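Local coordinates for lysozyme (Penaeus vannamei, PDB 6UKC), which probably hydrolyses beta-1,4 linkages in bacterial peptidoglycan and in chitodextrins, as a C-type lysozyme of glycosyl hydrolase family 22, at residues 11-16 / 25-30. Residues are numbered along the deposited sequence; the frame is centred on the assembly and turned at random.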
loop_
_atom_site.group_PDB
_atom_site.type_symbol
_atom_site.label_atom_id
_atom_site.label_comp_id
_atom_site.label_asym_id
_atom_site.label_seq_id
_atom_site.Cartn_x
_atom_site.Cartn_y
_atom_site.Cartn_z
ATOM N N GLU A 11 10.389 -5.557 10.025
ATOM C CA GLU A 11 11.202 -5.855 8.812
ATOM C C GLU A 11 10.752 -4.957 7.651
ATOM O O GLU A 11 11.583 -4.400 6.913
ATOM C CB GLU A 11 11.022 -7.314 8.443
ATOM C CG GLU A 11 11.910 -7.747 7.292
ATOM C CD GLU A 11 11.487 -9.061 6.663
ATOM O OE1 GLU A 11 12.011 -9.386 5.616
ATOM O OE2 GLU A 11 10.630 -9.750 7.241
ATOM N N PHE A 12 9.452 -4.815 7.491
ATOM C CA PHE A 12 8.849 -3.964 6.448
ATOM C C PHE A 12 9.176 -2.503 6.762
ATOM O O PHE A 12 9.579 -1.779 5.803
ATOM C CB PHE A 12 7.351 -4.221 6.346
ATOM C CG PHE A 12 6.685 -3.503 5.208
ATOM C CD1 PHE A 12 7.107 -3.698 3.906
ATOM C CD2 PHE A 12 5.657 -2.617 5.446
ATOM C CE1 PHE A 12 6.491 -3.038 2.861
ATOM C CE2 PHE A 12 5.058 -1.942 4.397
ATOM C CZ PHE A 12 5.472 -2.156 3.109
ATOM N N ALA A 13 9.030 -2.077 8.028
ATOM C CA ALA A 13 9.400 -0.694 8.436
ATOM C C ALA A 13 10.870 -0.410 8.087
ATOM O O ALA A 13 11.124 0.658 7.463
ATOM C CB ALA A 13 9.133 -0.457 9.909
ATOM N N GLU A 14 11.795 -1.305 8.477
ATOM C CA GLU A 14 13.258 -1.127 8.259
ATOM C C GLU A 14 13.535 -1.091 6.744
ATOM O O GLU A 14 14.394 -0.337 6.318
ATOM C CB GLU A 14 14.068 -2.191 9.011
ATOM C CG GLU A 14 14.055 -2.023 10.531
ATOM C CD GLU A 14 14.964 -2.969 11.319
ATOM O OE1 GLU A 14 14.496 -3.549 12.314
ATOM O OE2 GLU A 14 16.141 -3.126 10.955
ATOM N N LEU A 15 12.810 -1.859 5.939
ATOM C CA LEU A 15 13.032 -1.890 4.469
ATOM C C LEU A 15 12.697 -0.524 3.864
ATOM O O LEU A 15 13.482 -0.027 3.010
ATOM C CB LEU A 15 12.149 -2.958 3.831
ATOM C CG LEU A 15 12.189 -2.950 2.308
ATOM C CD1 LEU A 15 13.555 -3.422 1.822
ATOM C CD2 LEU A 15 11.066 -3.783 1.726
ATOM N N LEU A 16 11.528 0.022 4.215
ATOM C CA LEU A 16 11.094 1.348 3.686
ATOM C C LEU A 16 12.126 2.422 4.093
ATOM O O LEU A 16 12.409 3.330 3.272
ATOM C CB LEU A 16 9.687 1.664 4.192
ATOM C CG LEU A 16 8.572 0.736 3.702
ATOM C CD1 LEU A 16 7.266 1.075 4.399
ATOM C CD2 LEU A 16 8.379 0.830 2.194
ATOM N N ASP A 25 6.764 9.599 8.842
ATOM C CA ASP A 25 5.333 9.821 8.534
ATOM C C ASP A 25 4.905 8.839 7.438
ATOM O O ASP A 25 3.852 8.195 7.573
ATOM C CB ASP A 25 5.022 11.243 8.053
ATOM C CG ASP A 25 3.516 11.462 8.019
ATOM O OD1 ASP A 25 2.926 11.520 9.124
ATOM O OD2 ASP A 25 2.920 11.449 6.906
ATOM N N ASP A 26 5.670 8.772 6.357
ATOM C CA ASP A 26 5.353 7.845 5.252
ATOM C C ASP A 26 5.353 6.448 5.839
ATOM O O ASP A 26 4.322 5.717 5.631
ATOM C CB ASP A 26 6.333 7.965 4.083
ATOM C CG ASP A 26 6.143 9.206 3.218
ATOM O OD1 ASP A 26 5.387 10.127 3.647
ATOM O OD2 ASP A 26 6.759 9.238 2.139
ATOM N N ILE A 27 6.423 6.097 6.568
ATOM C CA ILE A 27 6.635 4.682 7.007
ATOM C C ILE A 27 5.465 4.262 7.917
ATOM O O ILE A 27 4.780 3.246 7.589
ATOM C CB ILE A 27 8.005 4.460 7.667
ATOM C CG1 ILE A 27 9.138 4.492 6.631
ATOM C CG2 ILE A 27 8.026 3.158 8.462
ATOM C CD1 ILE A 27 10.515 4.643 7.230
ATOM N N LYS A 28 5.177 5.030 8.977
ATOM C CA LYS A 28 4.133 4.592 9.954
ATOM C C LYS A 28 2.814 4.368 9.203
ATOM O O LYS A 28 2.083 3.400 9.539
ATOM C CB LYS A 28 3.990 5.586 11.110
ATOM C CG LYS A 28 3.443 6.959 10.751
ATOM C CD LYS A 28 3.671 7.947 11.865
ATOM C CE LYS A 28 2.822 9.195 11.759
ATOM N NZ LYS A 28 3.179 10.133 12.858
ATOM N N ASN A 29 2.537 5.201 8.195
ATOM C CA ASN A 29 1.290 5.097 7.398
ATOM C C ASN A 29 1.369 3.854 6.499
ATOM O O ASN A 29 0.348 3.142 6.410
ATOM C CB ASN A 29 0.986 6.395 6.650
ATOM C CG ASN A 29 0.323 7.427 7.543
ATOM O OD1 ASN A 29 -0.751 7.176 8.062
ATOM N ND2 ASN A 29 0.977 8.556 7.781
ATOM N N TRP A 30 2.494 3.592 5.821
ATOM C CA TRP A 30 2.518 2.447 4.868
ATOM C C TRP A 30 2.490 1.135 5.671
ATOM O O TRP A 30 1.746 0.196 5.274
ATOM C CB TRP A 30 3.690 2.526 3.867
ATOM C CG TRP A 30 3.573 3.605 2.831
ATOM C CD1 TRP A 30 4.540 4.520 2.514
ATOM C CD2 TRP A 30 2.469 3.866 1.931
ATOM N NE1 TRP A 30 4.110 5.348 1.507
ATOM C CE2 TRP A 30 2.841 4.976 1.128
ATOM C CE3 TRP A 30 1.205 3.292 1.726
ATOM C CZ2 TRP A 30 2.005 5.514 0.154
ATOM C CZ3 TRP A 30 0.366 3.836 0.775
ATOM C CH2 TRP A 30 0.768 4.922 -0.010
#
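Ile27 reaches from helix 24-38 into the surface of helix 9-20 between Ala13 and Leu16, one turn apart. The bond from CA to CB points toward helix 9-20, and the branching there sends two arms to different places. Ile27 CG2, set anti to the backbone N, rests 4.0 Å from Ala13 CB; so small a residue suits the spot where the backbones come nearest, with Ala13 CA 6.2 Å from Ile27 CA. The other arm passes Leu16, Ile27 CG1 lying 3.8 Å from Leu16 CB, and Ile27 CD1 ends 4.0 Å from the carbonyl O of Ala13. Leu16 is long enough to serve a second neighbour: Leu16 CD1 meets Trp30 CB at 3.9 Å, the side chains crossing at about a right angle. The flat phenyl of Phe12 gives a face to that same methyl, offset toward the rim, and an edge to Trp30, with Phe12 CE2 4.0 Å from Trp30 O. Apolar packing joins the two segments, with no hydrogen bond between them; their axes approach to 9.7 Å, with N-to-C directions at 148°, an antiparallel hairpin in the helical part of the lysozyme fold. Leu91 of helix 88-105 covers Leu16 and Trp30, and Met130 of helix 126-134 touches Ala13. Beyond CB, the large indole of Trp30 reaches Phe58, between strands 53-55 and 60-61, and Tyr111 and Trp114, just before helix 115-121.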